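Local coordinates for protein endonuclease 8-like L720 (Acanthamoeba polyphaga mimivirus, PDB 4MB7) that is an endonuclease VIII-like viral protein that carries an H2TH domain and a bound zinc ion, at residues R42-M54 with A129-N143. Numbering follows the deposited sequence. Where two conformers were deposited one is given.
With SO4 (sulfate ion), chain E; SO4 (sulfate ion), chain D.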
loop_
_atom_site.group_PDB
_atom_site.type_symbol
_atom_site.label_atom_id
_atom_site.label_comp_id
_atom_site.label_asym_id
_atom_site.label_seq_id
_atom_site.Cartn_x
_atom_site.Cartn_y
_atom_site.Cartn_z
ATOM N N ARG A 42 7.996 -19.489 -1.347
ATOM C CA ARG A 42 8.797 -19.514 -0.131
ATOM C C ARG A 42 8.263 -18.566 0.937
ATOM O O ARG A 42 8.195 -18.925 2.112
ATOM C CB ARG A 42 10.259 -19.181 -0.449
ATOM C CG ARG A 42 11.163 -19.073 0.773
ATOM C CD ARG A 42 11.169 -20.364 1.584
ATOM N NE ARG A 42 12.003 -20.252 2.778
ATOM C CZ ARG A 42 11.573 -19.809 3.955
ATOM N NH1 ARG A 42 10.311 -19.433 4.105
ATOM N NH2 ARG A 42 12.406 -19.743 4.985
ATOM N N LYS A 43 7.876 -17.361 0.527
ATOM C CA LYS A 43 7.473 -16.334 1.484
ATOM C C LYS A 43 6.676 -15.196 0.843
ATOM O O LYS A 43 6.947 -14.795 -0.289
ATOM C CB LYS A 43 8.713 -15.765 2.186
ATOM C CG LYS A 43 8.415 -14.811 3.330
ATOM N N TRP A 44 5.686 -14.694 1.577
ATOM C CA TRP A 44 5.000 -13.458 1.226
ATOM C C TRP A 44 5.379 -12.390 2.245
ATOM O O TRP A 44 5.576 -12.690 3.421
ATOM C CB TRP A 44 3.480 -13.627 1.292
ATOM C CG TRP A 44 2.862 -14.537 0.280
ATOM C CD1 TRP A 44 2.643 -15.878 0.409
ATOM C CD2 TRP A 44 2.330 -14.165 -0.999
ATOM N NE1 TRP A 44 2.028 -16.368 -0.719
ATOM C CE2 TRP A 44 1.823 -15.336 -1.597
ATOM C CE3 TRP A 44 2.244 -12.958 -1.701
ATOM C CZ2 TRP A 44 1.238 -15.335 -2.864
ATOM C CZ3 TRP A 44 1.665 -12.959 -2.957
ATOM C CH2 TRP A 44 1.167 -14.139 -3.525
ATOM N N TRP A 45 5.475 -11.144 1.795
ATOM C CA TRP A 45 5.516 -10.007 2.707
ATOM C C TRP A 45 5.032 -8.752 1.994
ATOM O O TRP A 45 4.864 -8.752 0.775
ATOM C CB TRP A 45 6.909 -9.809 3.333
ATOM C CG TRP A 45 7.974 -9.261 2.415
ATOM C CD1 TRP A 45 8.447 -7.979 2.383
ATOM C CD2 TRP A 45 8.720 -9.986 1.429
ATOM N NE1 TRP A 45 9.429 -7.859 1.427
ATOM C CE2 TRP A 45 9.615 -9.077 0.828
ATOM C CE3 TRP A 45 8.710 -11.315 0.988
ATOM C CZ2 TRP A 45 10.492 -9.454 -0.190
ATOM C CZ3 TRP A 45 9.580 -11.685 -0.022
ATOM C CH2 TRP A 45 10.458 -10.759 -0.599
ATOM N N PHE A 46 4.779 -7.696 2.757
ATOM C CA PHE A 46 4.309 -6.450 2.170
ATOM C C PHE A 46 4.933 -5.246 2.860
ATOM O O PHE A 46 5.304 -5.309 4.031
ATOM C CB PHE A 46 2.778 -6.362 2.220
ATOM C CG PHE A 46 2.227 -6.056 3.588
ATOM C CD1 PHE A 46 1.991 -7.073 4.500
ATOM C CD2 PHE A 46 1.937 -4.749 3.957
ATOM C CE1 PHE A 46 1.486 -6.792 5.760
ATOM C CE2 PHE A 46 1.433 -4.463 5.213
ATOM C CZ PHE A 46 1.209 -5.484 6.116
ATOM N N ALA A 47 5.051 -4.153 2.117
ATOM C CA ALA A 47 5.574 -2.907 2.652
ATOM C C ALA A 47 4.938 -1.762 1.886
ATOM O O ALA A 47 5.177 -1.599 0.691
ATOM C CB ALA A 47 7.085 -2.865 2.521
ATOM N N GLY A 48 4.115 -0.977 2.572
ATOM C CA GLY A 48 3.384 0.087 1.913
ATOM C C GLY A 48 2.412 -0.465 0.890
ATOM O O GLY A 48 1.592 -1.327 1.203
ATOM N N LYS A 49 2.511 0.023 -0.341
ATOM C CA LYS A 49 1.591 -0.392 -1.395
ATOM C C LYS A 49 2.134 -1.547 -2.240
ATOM O O LYS A 49 1.581 -1.870 -3.292
ATOM C CB LYS A 49 1.227 0.804 -2.281
ATOM C CG LYS A 49 0.549 1.939 -1.517
ATOM C CD LYS A 49 0.234 3.117 -2.420
ATOM C CE LYS A 49 -0.372 4.265 -1.626
ATOM N NZ LYS A 49 -0.502 5.501 -2.446
ATOM N N TYR A 50 3.210 -2.170 -1.772
ATOM C CA TYR A 50 3.812 -3.301 -2.476
ATOM C C TYR A 50 3.586 -4.614 -1.728
ATOM O O TYR A 50 3.791 -4.687 -0.517
ATOM C CB TYR A 50 5.320 -3.095 -2.637
ATOM C CG TYR A 50 5.746 -2.001 -3.596
ATOM C CD1 TYR A 50 5.194 -1.899 -4.866
ATOM C CD2 TYR A 50 6.719 -1.078 -3.229
ATOM C CE1 TYR A 50 5.599 -0.902 -5.744
ATOM C CE2 TYR A 50 7.127 -0.082 -4.093
ATOM C CZ TYR A 50 6.566 0.004 -5.348
ATOM O OH TYR A 50 6.979 1.002 -6.206
ATOM N N ILE A 51 3.177 -5.647 -2.457
ATOM C CA ILE A 51 3.138 -7.005 -1.922
ATOM C C ILE A 51 4.193 -7.850 -2.629
ATOM O O ILE A 51 4.267 -7.850 -3.856
ATOM C CB ILE A 51 1.757 -7.663 -2.120
ATOM C CG1 ILE A 51 0.689 -6.910 -1.331
ATOM C CG2 ILE A 51 1.797 -9.126 -1.687
ATOM C CD1 ILE A 51 -0.698 -7.509 -1.459
ATOM N N TYR A 52 5.003 -8.570 -1.857
ATOM C CA TYR A 52 6.118 -9.322 -2.422
ATOM C C TYR A 52 5.926 -10.826 -2.306
ATOM O O TYR A 52 5.425 -11.325 -1.298
ATOM C CB TYR A 52 7.434 -8.920 -1.750
ATOM C CG TYR A 52 7.827 -7.476 -1.963
ATOM C CD1 TYR A 52 8.631 -7.107 -3.033
ATOM C CD2 TYR A 52 7.396 -6.482 -1.094
ATOM C CE1 TYR A 52 8.997 -5.788 -3.231
ATOM C CE2 TYR A 52 7.754 -5.156 -1.286
ATOM C CZ TYR A 52 8.555 -4.817 -2.358
ATOM O OH TYR A 52 8.918 -3.504 -2.562
ATOM N N LEU A 53 6.346 -11.540 -3.347
ATOM C CA LEU A 53 6.225 -12.991 -3.413
ATOM C C LEU A 53 7.566 -13.620 -3.786
ATOM O O LEU A 53 8.050 -13.450 -4.904
ATOM C CB LEU A 53 5.160 -13.378 -4.441
ATOM C CG LEU A 53 5.040 -14.852 -4.834
ATOM C CD1 LEU A 53 4.772 -15.711 -3.614
ATOM C CD2 LEU A 53 3.945 -15.038 -5.872
ATOM N N MET A 54 8.164 -14.346 -2.846
ATOM C CA MET A 54 9.449 -14.997 -3.093
ATOM C C MET A 54 9.263 -16.420 -3.610
ATOM O O MET A 54 8.566 -17.228 -2.996
ATOM C CB MET A 54 10.307 -15.000 -1.828
ATOM C CG MET A 54 11.665 -15.671 -1.998
ATOM S SD MET A 54 12.623 -15.688 -0.469
ATOM C CE MET A 54 14.068 -16.618 -0.974
ATOM N N ALA A 129 16.216 -2.606 -4.114
ATOM C CA ALA A 129 14.766 -2.476 -3.976
ATOM C C ALA A 129 14.191 -3.544 -3.047
ATOM O O ALA A 129 13.321 -3.260 -2.220
ATOM C CB ALA A 129 14.096 -2.537 -5.340
ATOM N N ILE A 130 14.682 -4.771 -3.185
ATOM C CA ILE A 130 14.246 -5.873 -2.329
ATOM C C ILE A 130 14.726 -5.681 -0.888
ATOM O O ILE A 130 13.981 -5.927 0.061
ATOM C CB ILE A 130 14.718 -7.236 -2.883
ATOM C CG1 ILE A 130 14.091 -7.487 -4.257
ATOM C CG2 ILE A 130 14.363 -8.365 -1.925
ATOM C CD1 ILE A 130 14.519 -8.788 -4.902
ATOM N N MET A 131 15.965 -5.225 -0.729
ATOM C CA MET A 131 16.519 -4.970 0.597
ATOM C C MET A 131 15.786 -3.826 1.295
ATOM O O MET A 131 15.525 -3.886 2.496
ATOM C CB MET A 131 18.013 -4.655 0.502
ATOM C CG MET A 131 18.711 -4.525 1.848
ATOM S SD MET A 131 18.757 -6.071 2.776
ATOM C CE MET A 131 17.649 -5.695 4.132
ATOM N N ASP A 132 15.454 -2.786 0.537
ATOM C CA ASP A 132 14.730 -1.644 1.088
ATOM C C ASP A 132 13.346 -2.026 1.601
ATOM O O ASP A 132 12.867 -1.460 2.583
ATOM C CB ASP A 132 14.580 -0.541 0.044
ATOM C CG ASP A 132 15.859 0.237 -0.179
ATOM O OD1 ASP A 132 16.821 0.036 0.588
ATOM O OD2 ASP A 132 15.893 1.060 -1.118
ATOM N N SER A 133 12.704 -2.977 0.928
ATOM C CA SER A 133 11.355 -3.397 1.302
ATOM C C SER A 133 11.328 -3.934 2.727
ATOM O O SER A 133 10.357 -3.735 3.457
ATOM C CB SER A 133 10.819 -4.449 0.328
ATOM O OG SER A 133 11.505 -5.680 0.471
ATOM N N ILE A 134 12.407 -4.607 3.116
ATOM C CA ILE A 134 12.539 -5.147 4.463
ATOM C C ILE A 134 12.602 -4.024 5.494
ATOM O O ILE A 134 11.991 -4.110 6.558
ATOM C CB ILE A 134 13.791 -6.042 4.582
ATOM C CG1 ILE A 134 13.677 -7.241 3.638
ATOM C CG2 ILE A 134 13.988 -6.510 6.015
ATOM C CD1 ILE A 134 14.876 -8.165 3.670
ATOM N N LYS A 135 13.335 -2.964 5.165
ATOM C CA LYS A 135 13.465 -1.814 6.052
ATOM C C LYS A 135 12.179 -0.993 6.104
ATOM O O LYS A 135 11.799 -0.478 7.158
ATOM C CB LYS A 135 14.634 -0.931 5.608
ATOM C CG LYS A 135 14.804 0.342 6.424
ATOM N N LEU A 136 11.508 -0.881 4.961
ATOM C CA LEU A 136 10.304 -0.063 4.847
ATOM C C LEU A 136 9.104 -0.620 5.615
ATOM O O LEU A 136 8.153 0.112 5.895
ATOM C CB LEU A 136 9.938 0.148 3.374
ATOM C CG LEU A 136 10.811 1.157 2.627
ATOM C CD1 LEU A 136 10.562 1.095 1.127
ATOM C CD2 LEU A 136 10.555 2.562 3.153
ATOM N N MET A 137 9.150 -1.907 5.953
ATOM C CA MET A 137 8.083 -2.533 6.732
ATOM C C MET A 137 7.954 -1.884 8.105
ATOM O O MET A 137 6.868 -1.830 8.682
ATOM C CB MET A 137 8.341 -4.030 6.909
ATOM C CG MET A 137 8.211 -4.854 5.641
ATOM S SD MET A 137 8.395 -6.613 5.990
ATOM C CE MET A 137 7.026 -6.878 7.108
ATOM N N LYS A 138 9.076 -1.395 8.622
ATOM C CA LYS A 138 9.111 -0.773 9.938
ATOM C C LYS A 138 8.434 0.597 9.945
ATOM O O LYS A 138 8.100 1.123 11.005
ATOM C CB LYS A 138 10.555 -0.641 10.425
ATOM C CG LYS A 138 11.297 -1.962 10.544
ATOM C CD LYS A 138 12.702 -1.750 11.084
ATOM C CE LYS A 138 13.441 -3.068 11.257
ATOM N NZ LYS A 138 14.814 -2.864 11.803
ATOM N N TYR A 139 8.233 1.167 8.759
ATOM C CA TYR A 139 7.640 2.497 8.636
ATOM C C TYR A 139 6.181 2.425 8.201
ATOM O O TYR A 139 5.495 3.446 8.126
ATOM C CB TYR A 139 8.437 3.350 7.644
ATOM C CG TYR A 139 9.907 3.480 7.980
ATOM C CD1 TYR A 139 10.338 3.532 9.301
ATOM C CD2 TYR A 139 10.864 3.548 6.976
ATOM C CE1 TYR A 139 11.680 3.649 9.611
ATOM C CE2 TYR A 139 12.209 3.665 7.276
ATOM C CZ TYR A 139 12.612 3.715 8.594
ATOM O OH TYR A 139 13.950 3.832 8.897
ATOM N N ASP A 140 5.719 1.214 7.904
ATOM C CA ASP A 140 4.345 0.978 7.478
ATOM C C ASP A 140 3.435 0.955 8.703
ATOM O O ASP A 140 3.529 0.058 9.538
ATOM C CB ASP A 140 4.259 -0.356 6.721
ATOM C CG ASP A 140 2.897 -0.598 6.077
ATOM O OD1 ASP A 140 1.866 -0.124 6.602
ATOM O OD2 ASP A 140 2.859 -1.285 5.035
ATOM N N LEU A 141 2.548 1.941 8.790
ATOM C CA LEU A 141 1.659 2.094 9.940
ATOM C C LEU A 141 0.715 0.911 10.159
ATOM O O LEU A 141 0.227 0.703 11.268
ATOM C CB LEU A 141 0.851 3.388 9.815
ATOM C CG LEU A 141 1.650 4.687 9.940
ATOM C CD1 LEU A 141 0.819 5.868 9.476
ATOM C CD2 LEU A 141 2.107 4.892 11.372
ATOM N N SER A 142 0.459 0.138 9.108
ATOM C CA SER A 142 -0.449 -1.001 9.214
ATOM C C SER A 142 0.289 -2.327 9.392
ATOM O O SER A 142 -0.334 -3.361 9.619
ATOM C CB SER A 142 -1.352 -1.083 7.983
ATOM O OG SER A 142 -0.627 -1.542 6.855
ATOM N N ASN A 143 1.612 -2.295 9.281
ATOM C CA ASN A 143 2.410 -3.516 9.331
ATOM C C ASN A 143 2.738 -3.930 10.763
ATOM O O ASN A 143 3.042 -3.090 11.605
ATOM C CB ASN A 143 3.704 -3.331 8.536
ATOM C CG ASN A 143 4.357 -4.646 8.165
ATOM O OD1 ASN A 143 4.891 -5.352 9.019
ATOM N ND2 ASN A 143 4.330 -4.977 6.877
HETATM S S SO4 E . 2.227 4.886 -5.406
HETATM O O1 SO4 E . 2.736 3.586 -4.981
HETATM O O2 SO4 E . 1.163 4.694 -6.387
HETATM O O3 SO4 E . 1.698 5.602 -4.248
HETATM O O4 SO4 E . 3.307 5.663 -6.007
HETATM S S SO4 D . -3.954 6.290 -3.692
HETATM O O1 SO4 D . -3.358 5.087 -3.117
HETATM O O2 SO4 D . -4.058 6.136 -5.140
HETATM O O3 SO4 D . -5.286 6.487 -3.128
HETATM O O4 SO4 D . -3.114 7.444 -3.388
HETATM O O HOH W 1 0.511 -0.957 3.621
#
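Ser-133 is the bump on helix 129-136 that drops into the angle between Trp-45 and Tyr-52. Its CB rests 3.5 Å from CZ of Tyr-52, above the rim of one face of the phenol ring, at CZ and CE2, while the indole of Trp-45 meets the serine edge-on. There NE1 of Trp-45 donates to Ser-133 OG (3.2 Å, 160° at the hydrogen), the oxygen lying almost in the indole plane; OG in turn donates to Ile-130 O one turn back. The indole thus has Tyr-52 CB over one face and the Ser-133 hydroxyl at its edge. Further along, Ala-47 CB fits the hollow formed by Ser-133 O, Leu-136 CB and Met-137 CG. With CG beside the backbone N (chi1 -69°) and the chain extended to SD, Met-137 SD comes within 3.9 Å of Trp-45 CD1, an oblique Met-aromatic contact.

This is a beta-hairpin, closed by a type II' turn at Ala-47 to Tyr-50, laid across the helix that follows the N-terminal beta strands; strand 42-47 and helix 129-136 cross at 74°. At the turn, Gly-48 N donates to Asp-140 OD2 (2.8 Å), approaching from above the carboxylate plane, and a water bridges the same oxygen to Gly-48 O. OD1 accepts from Ser-142 N, closing an Asx turn, and also from Ser-142 OG, both from the same face of the carboxylate. Phe-46 swings its ring under Asn-143, whose ND2 sits over one face, offset toward the rim, 3.3 Å from CZ; the amide's OD1 accepts from Arg-145 N. Helix 5-13 also packs on this phenylalanine, through Ile-6 and Arg-7.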